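Local coordinates for protein Agap007691-pb (Anopheles gambiae, PDB 5C98) that is of unknown function but has the fold of the serpins, a family whose members mostly inhibit serine proteases, so it may do likewise, at residues F100-E105 against V128-D133; P135-V140 against I155-V160; L50-P55 against L169-G174. One frame throughout, in Å; residues are numbered along the deposited sequence. Where two conformers were deposited one is given.

Contact 1: F100-E105 against V128-D133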
ATOM      1  N   PHE A 100     -10.468  -7.656   4.949  1.00 16.52           N
ATOM      2  CA  PHE A 100     -11.870  -8.044   4.932  1.00 15.97           C
ATOM      3  C   PHE A 100     -11.960  -9.249   4.015  1.00 15.51           C
ATOM      4  O   PHE A 100     -11.286  -9.300   2.972  1.00 17.35           O
ATOM      5  CB  PHE A 100     -12.691  -6.872   4.400  1.00 15.51           C
ATOM      6  CG  PHE A 100     -14.162  -7.084   4.411  1.00 16.99           C
ATOM      7  CD1 PHE A 100     -14.862  -6.958   5.592  1.00 17.80           C
ATOM      8  CD2 PHE A 100     -14.855  -7.406   3.251  1.00 19.42           C
ATOM      9  CE1 PHE A 100     -16.245  -7.157   5.642  1.00 18.33           C
ATOM     10  CE2 PHE A 100     -16.235  -7.592   3.287  1.00 19.08           C
ATOM     11  CZ  PHE A 100     -16.931  -7.492   4.480  1.00 18.28           C
ATOM     12  N   VAL A 101     -12.764 -10.216   4.405  1.00 15.19           N
ATOM     13  CA  VAL A 101     -12.870 -11.471   3.684  1.00 16.38           C
ATOM     14  C   VAL A 101     -14.328 -11.718   3.354  1.00 17.27           C
ATOM     15  O   VAL A 101     -15.195 -11.617   4.236  1.00 18.45           O
ATOM     16  CB  VAL A 101     -12.316 -12.636   4.519  1.00 15.27           C
ATOM     17  CG1 VAL A 101     -12.355 -13.934   3.759  1.00 18.12           C
ATOM     18  CG2 VAL A 101     -10.911 -12.339   5.011  1.00 17.54           C
ATOM     19  N   LEU A 102     -14.601 -12.057   2.091  1.00 15.36           N
ATOM     20  CA  LEU A 102     -15.900 -12.582   1.697  1.00 15.49           C
ATOM     21  C   LEU A 102     -15.812 -14.090   1.528  1.00 16.05           C
ATOM     22  O   LEU A 102     -14.868 -14.607   0.939  1.00 17.50           O
ATOM     23  CB  LEU A 102     -16.379 -11.999   0.368  1.00 18.61           C
ATOM     24  CG  LEU A 102     -16.676 -10.508   0.304  1.00 18.78           C
ATOM     25  CD1 LEU A 102     -17.012 -10.123  -1.124  1.00 16.25           C
ATOM     26  CD2 LEU A 102     -17.833 -10.189   1.236  1.00 20.89           C
ATOM     27  N   VAL A 103     -16.804 -14.791   2.056  1.00 16.72           N
ATOM     28  CA  VAL A 103     -16.956 -16.226   1.849  1.00 17.67           C
ATOM     29  C   VAL A 103     -18.369 -16.490   1.347  1.00 19.65           C
ATOM     30  O   VAL A 103     -19.328 -15.802   1.722  1.00 19.42           O
ATOM     31  CB  VAL A 103     -16.681 -17.060   3.124  1.00 19.07           C
ATOM     32  CG1 VAL A 103     -15.216 -16.990   3.519  1.00 18.69           C
ATOM     33  CG2 VAL A 103     -17.580 -16.625   4.273  1.00 19.87           C
ATOM     34  N   GLU A 104     -18.495 -17.496   0.485  1.00 18.72           N
ATOM     35  CA  GLU A 104     -19.815 -17.900  -0.000  1.00 20.10           C
ATOM     36  C   GLU A 104     -20.674 -18.411   1.152  1.00 19.80           C
ATOM     37  O   GLU A 104     -20.328 -19.386   1.828  1.00 21.13           O
ATOM     38  CB  GLU A 104     -19.667 -18.982  -1.078  1.00 21.02           C
ATOM     39  CG  GLU A 104     -20.960 -19.702  -1.491  1.00 23.68           C
ATOM     40  CD  GLU A 104     -22.104 -18.771  -1.868  1.00 26.13           C
ATOM     41  OE1 GLU A 104     -21.857 -17.771  -2.583  1.00 24.44           O
ATOM     42  OE2 GLU A 104     -23.248 -19.061  -1.440  1.00 26.96           O
ATOM     43  N   GLU A 105     -21.829 -17.778   1.341  1.00 20.23           N
ATOM     44  CA  GLU A 105     -22.647 -18.024   2.524  1.00 22.79           C
ATOM     45  C   GLU A 105     -23.255 -19.421   2.559  1.00 26.40           C
ATOM     46  O   GLU A 105     -23.596 -19.897   3.643  1.00 24.61           O
ATOM     47  CB  GLU A 105     -23.768 -16.991   2.618  1.00 25.78           C
ATOM     48  CG  GLU A 105     -24.813 -17.041   1.484  1.00 26.49           C
ATOM     49  CD  GLU A 105     -25.803 -15.886   1.548  1.00 32.87           C
ATOM     50  OE1 GLU A 105     -25.600 -14.966   2.366  1.00 37.19           O
ATOM     51  OE2 GLU A 105     -26.787 -15.898   0.774  1.00 32.93           O
ATOM     52  N   VAL A 128     -21.558 -13.949   2.242  1.00 20.64           N
ATOM     53  CA  VAL A 128     -22.447 -13.275   1.307  1.00 20.40           C
ATOM     54  C   VAL A 128     -22.810 -14.248   0.196  1.00 20.76           C
ATOM     55  O   VAL A 128     -22.205 -15.314   0.035  1.00 22.50           O
ATOM     56  CB  VAL A 128     -21.814 -12.006   0.698  1.00 20.95           C
ATOM     57  CG1 VAL A 128     -21.513 -10.964   1.770  1.00 27.00           C
ATOM     58  CG2 VAL A 128     -20.577 -12.364  -0.122  1.00 22.03           C
ATOM     59  N   ASP A 129     -23.794 -13.846  -0.593  1.00 22.61           N
ATOM     60  CA  ASP A 129     -24.136 -14.576  -1.804  1.00 23.12           C
ATOM     61  C   ASP A 129     -23.170 -14.121  -2.888  1.00 23.05           C
ATOM     62  O   ASP A 129     -23.422 -13.133  -3.574  1.00 22.99           O
ATOM     63  CB  ASP A 129     -25.578 -14.275  -2.180  1.00 26.18           C
ATOM     64  CG  ASP A 129     -25.986 -14.911  -3.479  1.00 23.76           C
ATOM     65  OD1 ASP A 129     -25.200 -15.731  -4.019  1.00 26.40           O
ATOM     66  OD2 ASP A 129     -27.108 -14.618  -3.940  1.00 27.72           O
ATOM     67  N   LEU A 130     -22.088 -14.877  -3.080  1.00 21.04           N
ATOM     68  CA  LEU A 130     -21.068 -14.545  -4.075  1.00 20.44           C
ATOM     69  C   LEU A 130     -21.526 -14.824  -5.510  1.00 24.18           C
ATOM     70  O   LEU A 130     -20.832 -14.434  -6.454  1.00 26.21           O
ATOM     71  CB  LEU A 130     -19.746 -15.259  -3.755  1.00 20.93           C
ATOM     72  CG  LEU A 130     -18.764 -14.512  -2.832  1.00 24.02           C
ATOM     73  CD1 LEU A 130     -17.537 -15.350  -2.474  1.00 21.20           C
ATOM     74  CD2 LEU A 130     -18.302 -13.211  -3.471  1.00 26.19           C
ATOM     75  N   THR A 131     -22.682 -15.461  -5.707  1.00 21.99           N
ATOM     76  CA  THR A 131     -23.285 -15.506  -7.032  1.00 25.88           C
ATOM     77  C   THR A 131     -23.939 -14.181  -7.422  1.00 27.38           C
ATOM     78  O   THR A 131     -24.359 -14.032  -8.579  1.00 31.24           O
ATOM     79  CB  THR A 131     -24.329 -16.625  -7.141  1.00 32.18           C
ATOM     80  OG1 THR A 131     -25.570 -16.190  -6.575  1.00 30.24           O
ATOM     81  CG2 THR A 131     -23.862 -17.899  -6.457  1.00 29.11           C
ATOM     82  N   ASP A 132     -24.024 -13.218  -6.500  1.00 24.60           N
ATOM     83  CA  ASP A 132     -24.722 -11.950  -6.716  1.00 24.12           C
ATOM     84  C   ASP A 132     -23.760 -10.799  -6.442  1.00 25.29           C
ATOM     85  O   ASP A 132     -23.418 -10.529  -5.286  1.00 22.91           O
ATOM     86  CB  ASP A 132     -25.949 -11.857  -5.811  1.00 29.03           C
ATOM     87  CG  ASP A 132     -26.877 -10.717  -6.201  1.00 31.22           C
ATOM     88  OD1 ASP A 132     -26.494  -9.886  -7.057  1.00 34.38           O
ATOM     89  OD2 ASP A 132     -27.983 -10.637  -5.636  1.00 33.23           O
ATOM     90  N   ASP A 133     -23.319 -10.122  -7.502  1.00 24.25           N
ATOM     91  CA  ASP A 133     -22.308  -9.091  -7.313  1.00 25.48           C
ATOM     92  C   ASP A 133     -22.811  -7.884  -6.522  1.00 23.22           C
ATOM     93  O   ASP A 133     -21.978  -7.174  -5.949  1.00 23.35           O
ATOM     94  CB  ASP A 133     -21.678  -8.666  -8.644  1.00 25.19           C
ATOM     95  CG  ASP A 133     -22.687  -8.176  -9.655  1.00 36.53           C
ATOM     96  OD1 ASP A 133     -23.878  -8.020  -9.314  1.00 39.86           O
ATOM     97  OD2 ASP A 133     -22.271  -7.935 -10.803  1.00 45.12           O
TER
HETATM   98  O   HOH W   1     -25.329 -18.192  -2.724  1.00 29.06           O
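Two groups where strand 95-104 ends grip Val128 O. Glu105 N donates to it at 2.8 Å from above the carbonyl plane, 37° out of it, and Glu104 CA adds a C-H...O contact at 3.5 Å. One residue back, Val128 N donates to Val103 O in a straighter bond of 2.9 Å, nearly along the C=O axis. This is the parallel bridge of Glu104 with Val128 that joins strands 95-104 and 124-128 at the margin of the large serpin sheet A, just before the chain turns into helix 133-146. The Glu104 side chain reaches on to Leu130: CG lies anti to the backbone N (chi1 169°), the chain bends at chi2, and OE1 accepts Leu130 N at 2.9 Å on its syn side. OE2 is hydrogen-bonded to Thr106 OG1 and accepts a hydrogen bond from a water that also donates to Asp129 OD1. That water bridges two carboxylates that would otherwise probably repel, since Glu104 OE1 and Asp129 OD1 lie 4.2 Å apart. Thr131 OG1 donates to the same OD1, tying down the type I turn Asp129-Asp132. Leu102 CD2 rests against both methyls of Val128, CG2 at 3.8 Å, while its CD1 meets Leu130 CD2.

Contact 2: P135-V140 against I155-V160; sequences PSALAV and IGEGDV
The helical backbone of 135-140 passes closest to the chain of 155-160 where Ala137 CA and Glu157 CA come within 5.4 Å, one turn of helix 133-146 facing the bend that leads into the short, weakly bonded helix 157-160. Ala137 points its CB toward the other segment here. That methyl touches Glu157 CG at 3.9 Å and also lies against Glu157 CA, while Val160 CG2 comes up on it from the last residue of the short helix and reaches Ser136 CB as well, at 3.9 Å. Further along, Val140 and Ile155 cross at about a right angle, and this is the tightest apolar touch of the pair: Ile155 CD1 sits 3.6 Å from Val140 CB, with CG1 packed on Val140 CG1. Ile155 CG1 occupies the crowded position between its own backbone N and carbonyl carbon (chi1 45°), and its CD1 also touches Ala137 CA. Polar bonds hold the loop from within and from outside. Gly156 N donates to Asp159 OD2 at 2.9 Å, on the anti side of the carboxylate, and that same oxygen forms a salt bridge with Lys286. Asn141 OD1, on the long helix, accepts Ile155 N. Underneath, Phe172 of strand 169-177 supports Val140, Ile155 and Val160 alike. Such packing is what joins serpin helix F, here 133-146, to the connection that folds back beside it over the front of sheet A before entering the sheet's third strand.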
ATOM      1  N   PRO A 135     -24.939  -7.492  -3.611  1.00 24.82           N
ATOM      2  CA  PRO A 135     -24.705  -7.561  -2.159  1.00 23.87           C
ATOM      3  C   PRO A 135     -23.265  -7.827  -1.816  1.00 21.76           C
ATOM      4  O   PRO A 135     -22.782  -7.385  -0.763  1.00 24.70           O
ATOM      5  CB  PRO A 135     -25.611  -8.713  -1.697  1.00 28.76           C
ATOM      6  CG  PRO A 135     -25.848  -9.528  -2.936  1.00 29.10           C
ATOM      7  CD  PRO A 135     -25.898  -8.518  -4.056  1.00 27.44           C
ATOM      8  N   SER A 136     -22.557  -8.550  -2.674  1.00 23.12           N
ATOM      9  CA  SER A 136     -21.154  -8.829  -2.417  1.00 20.40           C
ATOM     10  C   SER A 136     -20.334  -7.541  -2.391  1.00 20.09           C
ATOM     11  O   SER A 136     -19.561  -7.293  -1.454  1.00 20.36           O
ATOM     12  CB  SER A 136     -20.630  -9.799  -3.482  1.00 22.63           C
ATOM     13  OG  SER A 136     -21.245 -11.074  -3.377  1.00 23.45           O
ATOM     14  N   ALA A 137     -20.524  -6.679  -3.383  1.00 21.00           N
ATOM     15  CA  ALA A 137     -19.799  -5.412  -3.392  1.00 22.54           C
ATOM     16  C   ALA A 137     -20.247  -4.498  -2.258  1.00 21.89           C
ATOM     17  O   ALA A 137     -19.420  -3.793  -1.656  1.00 21.41           O
ATOM     18  CB  ALA A 137     -19.941  -4.725  -4.750  1.00 21.07           C
ATOM     19  N   LEU A 138     -21.543  -4.517  -1.927  1.00 21.75           N
ATOM     20  CA  LEU A 138     -22.033  -3.654  -0.861  1.00 22.24           C
ATOM     21  C   LEU A 138     -21.419  -4.028   0.483  1.00 20.97           C
ATOM     22  O   LEU A 138     -21.109  -3.147   1.294  1.00 21.85           O
ATOM     23  CB  LEU A 138     -23.559  -3.714  -0.789  1.00 28.95           C
ATOM     24  CG  LEU A 138     -24.160  -2.742   0.231  1.00 33.51           C
ATOM     25  CD1 LEU A 138     -23.817  -1.310  -0.114  1.00 37.60           C
ATOM     26  CD2 LEU A 138     -25.672  -2.924   0.311  1.00 35.92           C
ATOM     27  N   ALA A 139     -21.226  -5.316   0.742  1.00 20.53           N
ATOM     28  CA  ALA A 139     -20.612  -5.709   2.003  1.00 19.97           C
ATOM     29  C   ALA A 139     -19.220  -5.117   2.132  1.00 19.30           C
ATOM     30  O   ALA A 139     -18.846  -4.602   3.193  1.00 20.47           O
ATOM     31  CB  ALA A 139     -20.571  -7.237   2.106  1.00 19.66           C
ATOM     32  N   VAL A 140     -18.434  -5.171   1.056  1.00 19.61           N
ATOM     33  CA  VAL A 140     -17.083  -4.627   1.093  1.00 19.72           C
ATOM     34  C   VAL A 140     -17.124  -3.115   1.253  1.00 18.83           C
ATOM     35  O   VAL A 140     -16.451  -2.536   2.120  1.00 19.72           O
ATOM     36  CB  VAL A 140     -16.316  -5.016  -0.186  1.00 19.55           C
ATOM     37  CG1 VAL A 140     -14.887  -4.431  -0.150  1.00 19.45           C
ATOM     38  CG2 VAL A 140     -16.283  -6.543  -0.337  1.00 20.12           C
ATOM     39  N   ILE A 155     -14.637  -0.896  -4.027  1.00 24.74           N
ATOM     40  CA  ILE A 155     -14.665  -1.782  -5.190  1.00 25.09           C
ATOM     41  C   ILE A 155     -15.937  -1.493  -5.969  1.00 26.38           C
ATOM     42  O   ILE A 155     -16.878  -0.877  -5.466  1.00 26.86           O
ATOM     43  CB  ILE A 155     -14.616  -3.312  -4.898  1.00 24.41           C
ATOM     44  CG1 ILE A 155     -15.575  -3.684  -3.766  1.00 24.25           C
ATOM     45  CG2 ILE A 155     -13.182  -3.804  -4.633  1.00 23.29           C
ATOM     46  CD1 ILE A 155     -15.994  -5.145  -3.815  1.00 25.87           C
ATOM     47  N   GLY A 156     -15.933  -1.943  -7.223  1.00 26.99           N
ATOM     48  CA  GLY A 156     -17.128  -2.003  -8.032  1.00 28.22           C
ATOM     49  C   GLY A 156     -17.644  -3.433  -8.104  1.00 28.16           C
ATOM     50  O   GLY A 156     -16.973  -4.393  -7.737  1.00 27.24           O
ATOM     51  N   GLU A 157     -18.878  -3.559  -8.582  1.00 29.23           N
ATOM     52  CA  GLU A 157     -19.469  -4.886  -8.707  1.00 29.35           C
ATOM     53  C   GLU A 157     -18.636  -5.791  -9.603  1.00 29.21           C
ATOM     54  O   GLU A 157     -18.568  -7.007  -9.371  1.00 28.73           O
ATOM     55  CB  GLU A 157     -20.894  -4.767  -9.234  1.00 30.68           C
ATOM     56  CG  GLU A 157     -21.908  -4.453  -8.149  1.00 30.70           C
ATOM     57  CD  GLU A 157     -22.133  -2.965  -7.924  1.00 52.47           C
ATOM     58  OE1 GLU A 157     -21.306  -2.138  -8.382  1.00 60.20           O
ATOM     59  OE2 GLU A 157     -23.156  -2.620  -7.291  1.00 51.53           O
ATOM     60  N   GLY A 158     -17.983  -5.221 -10.620  1.00 29.66           N
ATOM     61  CA  GLY A 158     -17.154  -6.022 -11.500  1.00 29.61           C
ATOM     62  C   GLY A 158     -16.000  -6.711 -10.796  1.00 29.88           C
ATOM     63  O   GLY A 158     -15.522  -7.752 -11.254  1.00 31.59           O
ATOM     64  N   ASP A 159     -15.535  -6.151  -9.672  1.00 27.23           N
ATOM     65  CA  ASP A 159     -14.380  -6.722  -8.993  1.00 25.92           C
ATOM     66  C   ASP A 159     -14.727  -8.013  -8.272  1.00 26.89           C
ATOM     67  O   ASP A 159     -13.825  -8.807  -7.966  1.00 31.63           O
ATOM     68  CB  ASP A 159     -13.804  -5.712  -7.991  1.00 25.61           C
ATOM     69  CG  ASP A 159     -13.257  -4.470  -8.661  1.00 31.18           C
ATOM     70  OD1 ASP A 159     -12.432  -4.614  -9.584  1.00 40.17           O
ATOM     71  OD2 ASP A 159     -13.664  -3.346  -8.283  1.00 27.05           O
ATOM     72  N   VAL A 160     -16.002  -8.237  -7.957  1.00 25.88           N
ATOM     73  CA  VAL A 160     -16.425  -9.439  -7.249  1.00 25.44           C
ATOM     74  C   VAL A 160     -17.267 -10.354  -8.117  1.00 26.40           C
ATOM     75  O   VAL A 160     -17.651 -11.438  -7.665  1.00 26.17           O
ATOM     76  CB  VAL A 160     -17.167  -9.109  -5.939  1.00 25.49           C
ATOM     77  CG1 VAL A 160     -16.229  -8.438  -4.939  1.00 27.80           C
ATOM     78  CG2 VAL A 160     -18.401  -8.257  -6.221  1.00 27.22           C
TER

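Contact 3: L50-P55 against L169-G174; sequences LSMFYP and LMLFSG
Phe53 lays the far end of its ring between two leucines of strand 169-177, meeting both obliquely. Its CE1 lies 3.8 Å from Leu169 CD2 and its CE2 3.9 Å from Leu171 CD2, with the second methyl of each leucine almost as near. The ring points at the strand while both leucines, alternate residues on one side of it, point back, so ring and leucines run past each other in opposite directions. Each leucine has CG anti to its backbone N, as Leu171 illustrates (chi1 -179°), which places CG out toward the aromatic ring. Beside the ring, Met52 also meets Leu171 with its terminal methyl: the thioether chain bends at chi3 (-67°), and CE ends 4.2 Å from Leu171 CD1. Leu50 also borders Leu171 CD2, but it was modelled in two conformers, so the detail of that touch is doubtful. The chain here makes a type I turn, Ser51 to Tyr54, which presents Met52 and Phe53 to the strand. Leu50 O lies in the plane of the Phe53 ring, at its edge. Phe117 meets the same ring with planes about 50° apart, and Val101 and Val103 on the neighbouring strand touch Leu171 and Leu169. The side chains that meet are all apolar and buried. It is the packing of the end of serpin helix B, here 43-51 and the turn after it, against the back of strand 3 of sheet A.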
ATOM      1  N   LEU A  50      -2.583 -11.811   3.324  1.00 14.41           N
ATOM      2  CA  LEU A  50      -2.532 -13.123   2.715  0.50 15.42           C
ATOM      3  C   LEU A  50      -1.993 -14.166   3.689  1.00 16.26           C
ATOM      4  O   LEU A  50      -2.381 -15.339   3.618  1.00 17.07           O
ATOM      5  CB  LEU A  50      -1.716 -13.017   1.424  0.50 18.27           C
ATOM      6  CG  LEU A  50      -1.786 -14.143   0.415  0.50 16.23           C
ATOM      7  CD1 LEU A  50      -3.225 -14.542   0.109  0.50 14.92           C
ATOM      8  CD2 LEU A  50      -1.053 -13.728  -0.849  0.50 15.90           C
ATOM      9  N   SER A  51      -1.117 -13.764   4.592  1.00 15.38           N
ATOM     10  CA  SER A  51      -0.522 -14.674   5.563  0.50 16.39           C
ATOM     11  C   SER A  51      -1.565 -15.343   6.444  1.00 15.80           C
ATOM     12  O   SER A  51      -1.295 -16.402   7.025  1.00 17.47           O
ATOM     13  CB  SER A  51       0.439 -13.903   6.476  0.50 18.88           C
ATOM     14  OG  SER A  51       1.689 -13.698   5.867  0.50 21.04           O
ATOM     15  N   MET A  52      -2.739 -14.719   6.613  1.00 15.53           N
ATOM     16  CA  MET A  52      -3.797 -15.339   7.416  1.00 14.06           C
ATOM     17  C   MET A  52      -4.181 -16.694   6.851  1.00 17.06           C
ATOM     18  O   MET A  52      -4.640 -17.564   7.591  1.00 16.70           O
ATOM     19  CB  MET A  52      -5.033 -14.432   7.474  1.00 14.77           C
ATOM     20  CG  MET A  52      -4.781 -13.062   8.054  1.00 15.96           C
ATOM     21  SD  MET A  52      -6.300 -12.167   8.428  1.00 17.54           S
ATOM     22  CE  MET A  52      -6.930 -11.901   6.767  1.00 17.87           C
ATOM     23  N   PHE A  53      -4.016 -16.890   5.544  1.00 16.40           N
ATOM     24  CA  PHE A  53      -4.364 -18.173   4.946  1.00 15.91           C
ATOM     25  C   PHE A  53      -3.240 -19.198   5.024  1.00 17.79           C
ATOM     26  O   PHE A  53      -3.468 -20.367   4.716  1.00 17.73           O
ATOM     27  CB  PHE A  53      -4.768 -17.931   3.490  1.00 18.74           C
ATOM     28  CG  PHE A  53      -5.999 -17.107   3.366  1.00 18.43           C
ATOM     29  CD1 PHE A  53      -7.235 -17.712   3.374  1.00 20.34           C
ATOM     30  CD2 PHE A  53      -5.933 -15.716   3.334  1.00 19.86           C
ATOM     31  CE1 PHE A  53      -8.393 -16.958   3.287  1.00 22.89           C
ATOM     32  CE2 PHE A  53      -7.099 -14.954   3.265  1.00 22.95           C
ATOM     33  CZ  PHE A  53      -8.321 -15.583   3.240  1.00 19.89           C
ATOM     34  N   TYR A  54      -2.031 -18.800   5.423  1.00 16.41           N
ATOM     35  CA  TYR A  54      -0.918 -19.742   5.466  1.00 17.08           C
ATOM     36  C   TYR A  54      -1.191 -20.971   6.307  1.00 17.59           C
ATOM     37  O   TYR A  54      -0.853 -22.073   5.856  1.00 18.70           O
ATOM     38  CB  TYR A  54       0.308 -18.990   5.982  1.00 19.14           C
ATOM     39  CG  TYR A  54       1.591 -19.764   6.158  1.00 17.53           C
ATOM     40  CD1 TYR A  54       2.252 -20.298   5.056  1.00 18.05           C
ATOM     41  CD2 TYR A  54       2.197 -19.854   7.394  1.00 18.89           C
ATOM     42  CE1 TYR A  54       3.442 -20.939   5.195  1.00 20.85           C
ATOM     43  CE2 TYR A  54       3.387 -20.504   7.553  1.00 20.32           C
ATOM     44  CZ  TYR A  54       4.016 -21.038   6.448  1.00 19.95           C
ATOM     45  OH  TYR A  54       5.226 -21.680   6.580  1.00 23.19           O
ATOM     46  N   PRO A  55      -1.799 -20.872   7.489  1.00 17.36           N
ATOM     47  CA  PRO A  55      -2.074 -22.094   8.263  1.00 18.16           C
ATOM     48  C   PRO A  55      -3.071 -23.030   7.599  1.00 22.49           C
ATOM     49  O   PRO A  55      -3.135 -24.204   7.986  1.00 25.35           O
ATOM     50  CB  PRO A  55      -2.615 -21.555   9.597  1.00 20.44           C
ATOM     51  CG  PRO A  55      -2.257 -20.113   9.616  1.00 25.54           C
ATOM     52  CD  PRO A  55      -2.210 -19.662   8.219  1.00 17.99           C
ATOM     53  N   LEU A 169     -14.322 -17.376  -2.263  1.00 18.18           N
ATOM     54  CA  LEU A 169     -13.427 -16.792  -1.267  1.00 17.15           C
ATOM     55  C   LEU A 169     -12.717 -15.605  -1.887  1.00 17.66           C
ATOM     56  O   LEU A 169     -12.028 -15.763  -2.901  1.00 19.03           O
ATOM     57  CB  LEU A 169     -12.382 -17.817  -0.847  1.00 20.65           C
ATOM     58  CG  LEU A 169     -11.346 -17.360   0.162  1.00 19.36           C
ATOM     59  CD1 LEU A 169     -11.977 -17.134   1.544  1.00 20.22           C
ATOM     60  CD2 LEU A 169     -10.232 -18.412   0.286  1.00 20.31           C
ATOM     61  N   MET A 170     -12.827 -14.429  -1.261  1.00 15.87           N
ATOM     62  CA  MET A 170     -12.159 -13.236  -1.758  1.00 17.29           C
ATOM     63  C   MET A 170     -11.620 -12.421  -0.602  1.00 17.60           C
ATOM     64  O   MET A 170     -12.188 -12.417   0.493  1.00 18.53           O
ATOM     65  CB  MET A 170     -13.115 -12.343  -2.534  1.00 16.84           C
ATOM     66  CG  MET A 170     -13.795 -13.077  -3.686  1.00 19.57           C
ATOM     67  SD  MET A 170     -14.600 -11.954  -4.845  1.00 25.56           S
ATOM     68  CE  MET A 170     -13.179 -11.333  -5.711  1.00 24.21           C
ATOM     69  N   LEU A 171     -10.497 -11.750  -0.856  1.00 15.01           N
ATOM     70  CA  LEU A 171      -9.762 -11.018   0.161  1.00 14.79           C
ATOM     71  C   LEU A 171      -9.622  -9.565  -0.263  1.00 14.40           C
ATOM     72  O   LEU A 171      -9.476  -9.273  -1.453  1.00 14.81           O
ATOM     73  CB  LEU A 171      -8.351 -11.620   0.338  1.00 16.23           C
ATOM     74  CG  LEU A 171      -7.432 -10.989   1.389  1.00 15.17           C
ATOM     75  CD1 LEU A 171      -8.028 -11.087   2.797  1.00 16.87           C
ATOM     76  CD2 LEU A 171      -6.084 -11.686   1.304  1.00 16.64           C
ATOM     77  N   PHE A 172      -9.653  -8.648   0.704  1.00 16.53           N
ATOM     78  CA  PHE A 172      -9.534  -7.217   0.482  1.00 15.89           C
ATOM     79  C   PHE A 172      -8.596  -6.606   1.506  1.00 15.45           C
ATOM     80  O   PHE A 172      -8.580  -7.028   2.661  1.00 15.01           O
ATOM     81  CB  PHE A 172     -10.921  -6.560   0.525  1.00 14.34           C
ATOM     82  CG  PHE A 172     -11.865  -7.214  -0.421  1.00 16.47           C
ATOM     83  CD1 PHE A 172     -11.962  -6.772  -1.735  1.00 17.21           C
ATOM     84  CD2 PHE A 172     -12.603  -8.313  -0.044  1.00 17.29           C
ATOM     85  CE1 PHE A 172     -12.802  -7.426  -2.619  1.00 18.45           C
ATOM     86  CE2 PHE A 172     -13.412  -8.963  -0.932  1.00 18.43           C
ATOM     87  CZ  PHE A 172     -13.521  -8.516  -2.211  1.00 19.45           C
ATOM     88  N   SER A 173      -7.793  -5.632   1.061  1.00 14.77           N
ATOM     89  CA  SER A 173      -6.880  -4.889   1.920  1.00 16.13           C
ATOM     90  C   SER A 173      -7.094  -3.412   1.671  1.00 15.05           C
ATOM     91  O   SER A 173      -7.040  -2.968   0.521  1.00 15.69           O
ATOM     92  CB  SER A 173      -5.441  -5.233   1.542  1.00 15.53           C
ATOM     93  OG  SER A 173      -4.559  -4.219   2.019  1.00 17.04           O
ATOM     94  N   GLY A 174      -7.314  -2.652   2.728  1.00 14.86           N
ATOM     95  CA  GLY A 174      -7.312  -1.203   2.650  1.00 17.26           C
ATOM     96  C   GLY A 174      -6.198  -0.633   3.501  1.00 17.72           C
ATOM     97  O   GLY A 174      -6.146  -0.951   4.692  1.00 17.99           O
TER

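In the fold
Strand 169-177 is bordered on its two faces: contact 3 packs the end of helix 43-51 against Leu169 and Leu171, while Met170 and Phe172, facing the other way, support the residues of contact 2. Strand 95-104 of contact 1 is its antiparallel neighbour, bonded to it by Phe100 with Phe172 and Leu102 with Met170. Contacts 1 and 2 adjoin, their centres about 9 Å apart, and share the start of helix 133-146, where Ser136 OG binds Asp132 O. Chemistry follows depth. Contact 1, nearest the surface, relies on backbone bonds, carboxylates and a water; contacts 2 and 3, both buried, meet through apolar side chains.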